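Glycoside hydrolase (Streptococcus pneumoniae serotype 4, PDB 6ORH) probably acts as an alpha-L-fucosidase of glycoside hydrolase family 29, removing fucose from host-derived carbohydrate antigens. Local coordinates at residues Val74-Asp79 and Val122-Trp127. The protein carries 2 engineered substitutions. Numbering follows the deposited sequence.
Sequences VVKHHD and VYLSPW. With FUC (alpha-L-fucopyranose), chain C.
His78 and Ser125 meet through the ring N-H of His78: ND1 donates to Ser125 OG at 2.9 Å, with the hydroxyl lying in the imidazole plane. Followed outward, His78 CB sits over one face of the Trp127 six-membered ring, a CH-pi contact with CB 4.0 Å from its centroid. CG comes down on Trp127 CE3 at 3.4 Å, CD2 lies near Trp127 CZ3, and the two ring planes stay oblique at 32°. The opposite face of the imidazole is met by CE1 of His77. At the tip, NE2 of His78 shares a nearly straight hydrogen bond (2.8 Å) with O2 of the fucose. Ser125 OG, anti to its backbone N (chi1 178°), donates its own hydrogen bond to Trp127 O at 2.6 Å, leaving OG to accept from His78; in-plane bonds at ND1 and NE2 together restrain the turn of the imidazole. These residues follow neighbouring parallel strands of the TIM barrel, 70-74 and 119-124, at the C-terminal ends of the strands, where TIM barrels carry their active sites. Val75 N donates a hydrogen bond to Tyr123 O, and Ser125 N donates one to Lys76 O, with a beta bulge between Val74 and Lys76 shifting the register by one. Val74 CG2 lies over the Tyr123 ring, 3.8 Å from its centroid, while the phenol OH donates to fucose O4 (2.9 Å). His77 NE2 also hydrogen-bonds O4 and, weakly, O3; His28, Trp39 and Asn171 also hydrogen-bond the sugar. On the other face of the strands, Lys76 CB packs on Leu124 CD1; the Lys76 chain bends at chi3 (74°), bringing NZ to Ser125 O and into a salt bridge with Asp128.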
ATOM      1  N   VAL A  74      -3.059 -29.455   6.950  1.00 10.63           N
ATOM      2  CA  VAL A  74      -4.387 -29.638   7.523  1.00 11.30           C
ATOM      3  C   VAL A  74      -4.603 -31.122   7.815  1.00 11.88           C
ATOM      4  O   VAL A  74      -4.548 -31.949   6.899  1.00 13.10           O
ATOM      5  CB  VAL A  74      -5.458 -29.092   6.566  1.00 11.60           C
ATOM      6  CG1 VAL A  74      -6.874 -29.479   7.025  1.00 11.81           C
ATOM      7  CG2 VAL A  74      -5.314 -27.578   6.463  1.00 11.65           C
ATOM      8  N   VAL A  75      -4.855 -31.454   9.086  1.00 11.71           N
ATOM      9  CA  VAL A  75      -5.174 -32.844   9.411  1.00 12.64           C
ATOM     10  C   VAL A  75      -6.628 -32.989   9.843  1.00 12.77           C
ATOM     11  O   VAL A  75      -7.121 -34.119   9.965  1.00 12.86           O
ATOM     12  CB  VAL A  75      -4.217 -33.474  10.439  1.00 13.37           C
ATOM     13  CG1 VAL A  75      -2.786 -33.436   9.932  1.00 14.10           C
ATOM     14  CG2 VAL A  75      -4.341 -32.855  11.813  1.00 14.52           C
ATOM     15  N   LYS A  76      -7.292 -31.863  10.106  1.00 12.10           N
ATOM     16  CA  LYS A  76      -8.732 -31.862  10.318  1.00 12.22           C
ATOM     17  C   LYS A  76      -9.250 -30.468   9.993  1.00 13.16           C
ATOM     18  O   LYS A  76      -8.863 -29.496  10.657  1.00 13.88           O
ATOM     19  CB  LYS A  76      -9.106 -32.181  11.770  1.00 12.00           C
ATOM     20  CG  LYS A  76     -10.602 -32.461  11.954  1.00 12.53           C
ATOM     21  CD  LYS A  76     -11.035 -32.387  13.416  1.00 12.23           C
ATOM     22  CE  LYS A  76     -11.085 -30.950  13.914  1.00 12.28           C
ATOM     23  NZ  LYS A  76     -11.649 -30.851  15.287  1.00 12.74           N
ATOM     24  N   HIS A  77     -10.088 -30.369   8.953  1.00 12.85           N
ATOM     25  CA  HIS A  77     -10.675 -29.066   8.638  1.00 12.41           C
ATOM     26  C   HIS A  77     -11.989 -28.917   9.403  1.00 11.73           C
ATOM     27  O   HIS A  77     -12.283 -29.729  10.266  1.00 12.87           O
ATOM     28  CB  HIS A  77     -10.790 -28.908   7.106  1.00 12.80           C
ATOM     29  CG  HIS A  77     -10.851 -27.477   6.685  1.00 14.05           C
ATOM     30  ND1 HIS A  77     -12.057 -26.875   6.343  1.00 13.69           N
ATOM     31  CD2 HIS A  77      -9.900 -26.526   6.554  1.00 14.02           C
ATOM     32  CE1 HIS A  77     -11.835 -25.616   6.026  1.00 14.35           C
ATOM     33  NE2 HIS A  77     -10.529 -25.370   6.145  1.00 13.66           N
ATOM     34  N   HIS A  78     -12.780 -27.878   9.086  1.00 12.60           N
ATOM     35  CA  HIS A  78     -13.992 -27.621   9.867  1.00 12.97           C
ATOM     36  C   HIS A  78     -14.987 -28.786   9.778  1.00 14.40           C
ATOM     37  O   HIS A  78     -15.779 -28.996  10.688  1.00 14.48           O
ATOM     38  CB  HIS A  78     -14.705 -26.364   9.333  1.00 13.97           C
ATOM     39  CG  HIS A  78     -13.866 -25.132   9.208  1.00 13.67           C
ATOM     40  ND1 HIS A  78     -12.890 -24.762  10.144  1.00 14.61           N
ATOM     41  CD2 HIS A  78     -13.902 -24.135   8.296  1.00 13.98           C
ATOM     42  CE1 HIS A  78     -12.349 -23.604   9.769  1.00 15.43           C
ATOM     43  NE2 HIS A  78     -12.948 -23.189   8.638  1.00 14.75           N
ATOM     44  N   ASP A  79     -14.952 -29.532   8.680  1.00 13.88           N
ATOM     45  CA  ASP A  79     -15.851 -30.673   8.491  1.00 15.05           C
ATOM     46  C   ASP A  79     -15.594 -31.793   9.507  1.00 15.78           C
ATOM     47  O   ASP A  79     -16.428 -32.684   9.684  1.00 16.74           O
ATOM     48  CB  ASP A  79     -15.711 -31.205   7.069  1.00 15.16           C
ATOM     49  CG  ASP A  79     -14.285 -31.582   6.718  1.00 15.28           C
ATOM     50  OD1 ASP A  79     -13.870 -32.724   7.067  1.00 16.66           O
ATOM     51  OD2 ASP A  79     -13.597 -30.727   6.134  1.00 15.69           O
ATOM     52  N   VAL A 122       1.014 -28.203  11.961  1.00 11.54           N
ATOM     53  CA  VAL A 122      -0.202 -28.993  11.930  1.00 11.82           C
ATOM     54  C   VAL A 122      -1.391 -28.088  12.205  1.00 11.13           C
ATOM     55  O   VAL A 122      -1.367 -27.276  13.147  1.00 12.33           O
ATOM     56  CB  VAL A 122      -0.150 -30.175  12.922  1.00 12.24           C
ATOM     57  CG1 VAL A 122       0.042 -29.724  14.367  1.00 13.58           C
ATOM     58  CG2 VAL A 122      -1.444 -30.991  12.809  1.00 12.62           C
ATOM     59  N   TYR A 123      -2.416 -28.230  11.359  1.00 11.85           N
ATOM     60  CA  TYR A 123      -3.650 -27.441  11.452  1.00 11.52           C
ATOM     61  C   TYR A 123      -4.751 -28.392  11.890  1.00 12.02           C
ATOM     62  O   TYR A 123      -5.040 -29.372  11.196  1.00 11.50           O
ATOM     63  CB  TYR A 123      -3.924 -26.786  10.091  1.00 11.98           C
ATOM     64  CG  TYR A 123      -5.266 -26.120   9.817  1.00 11.92           C
ATOM     65  CD1 TYR A 123      -6.465 -26.811   9.955  1.00 12.37           C
ATOM     66  CD2 TYR A 123      -5.285 -24.872   9.199  1.00 12.83           C
ATOM     67  CE1 TYR A 123      -7.670 -26.184   9.661  1.00 11.83           C
ATOM     68  CE2 TYR A 123      -6.478 -24.256   8.852  1.00 12.99           C
ATOM     69  CZ  TYR A 123      -7.674 -24.922   9.081  1.00 12.82           C
ATOM     70  OH  TYR A 123      -8.873 -24.368   8.696  1.00 13.03           O
ATOM     71  N   LEU A 124      -5.336 -28.101  13.059  1.00 11.80           N
ATOM     72  CA  LEU A 124      -6.391 -28.921  13.637  1.00 12.33           C
ATOM     73  C   LEU A 124      -7.549 -27.983  13.955  1.00 12.96           C
ATOM     74  O   LEU A 124      -7.445 -27.171  14.875  1.00 13.26           O
ATOM     75  CB  LEU A 124      -5.847 -29.566  14.920  1.00 12.99           C
ATOM     76  CG  LEU A 124      -6.750 -30.570  15.635  1.00 14.87           C
ATOM     77  CD1 LEU A 124      -6.836 -31.883  14.856  1.00 15.69           C
ATOM     78  CD2 LEU A 124      -6.156 -30.851  17.030  1.00 15.52           C
ATOM     79  N   SER A 125      -8.625 -28.053  13.167  1.00 13.33           N
ATOM     80  CA  SER A 125      -9.660 -27.032  13.290  1.00 12.49           C
ATOM     81  C   SER A 125     -10.329 -26.992  14.675  1.00 12.82           C
ATOM     82  O   SER A 125     -10.926 -27.987  15.096  1.00 14.16           O
ATOM     83  CB  SER A 125     -10.689 -27.190  12.196  1.00 13.59           C
ATOM     84  OG  SER A 125     -11.735 -26.216  12.347  1.00 12.52           O
ATOM     85  N   PRO A 126     -10.361 -25.849  15.399  1.00 11.78           N
ATOM     86  CA  PRO A 126     -11.181 -25.764  16.619  1.00 12.35           C
ATOM     87  C   PRO A 126     -12.671 -25.974  16.314  1.00 12.77           C
ATOM     88  O   PRO A 126     -13.308 -26.783  16.992  1.00 13.61           O
ATOM     89  CB  PRO A 126     -10.855 -24.357  17.152  1.00 12.94           C
ATOM     90  CG  PRO A 126      -9.445 -24.140  16.632  1.00 11.43           C
ATOM     91  CD  PRO A 126      -9.534 -24.641  15.194  1.00 11.38           C
ATOM     92  N   TRP A 127     -13.226 -25.233  15.339  1.00 12.80           N
ATOM     93  CA  TRP A 127     -14.613 -25.519  14.936  1.00 13.72           C
ATOM     94  C   TRP A 127     -14.686 -26.925  14.335  1.00 13.83           C
ATOM     95  O   TRP A 127     -13.933 -27.250  13.399  1.00 13.41           O
ATOM     96  CB  TRP A 127     -15.100 -24.447  13.944  1.00 14.31           C
ATOM     97  CG  TRP A 127     -16.472 -24.704  13.387  1.00 14.28           C
ATOM     98  CD1 TRP A 127     -17.517 -25.334  13.993  1.00 16.14           C
ATOM     99  CD2 TRP A 127     -16.907 -24.361  12.061  1.00 15.55           C
ATOM    100  NE1 TRP A 127     -18.579 -25.408  13.124  1.00 15.96           N
ATOM    101  CE2 TRP A 127     -18.244 -24.804  11.942  1.00 15.77           C
ATOM    102  CE3 TRP A 127     -16.321 -23.671  10.997  1.00 15.27           C
ATOM    103  CZ2 TRP A 127     -18.973 -24.600  10.769  1.00 16.25           C
ATOM    104  CZ3 TRP A 127     -17.034 -23.479   9.829  1.00 16.59           C
ATOM    105  CH2 TRP A 127     -18.359 -23.929   9.728  1.00 18.04           C
TER
HETATM  106  C1  FUC C   4     -10.408 -19.786   7.183  1.00 13.43           C
HETATM  107  C2  FUC C   4     -11.009 -21.155   6.911  1.00 13.78           C
HETATM  108  C3  FUC C   4     -10.606 -21.563   5.499  1.00 13.44           C
HETATM  109  C4  FUC C   4      -9.085 -21.734   5.421  1.00 13.31           C
HETATM  110  C5  FUC C   4      -8.437 -20.391   5.839  1.00 12.79           C
HETATM  111  C6  FUC C   4      -6.929 -20.500   5.973  1.00 12.17           C
HETATM  112  O2  FUC C   4     -12.438 -21.017   7.002  1.00 13.99           O
HETATM  113  O3  FUC C   4     -11.267 -22.796   5.163  1.00 13.86           O
HETATM  114  O4  FUC C   4      -8.692 -22.835   6.287  1.00 13.59           O
HETATM  115  O5  FUC C   4      -8.975 -19.887   7.126  1.00 13.18           O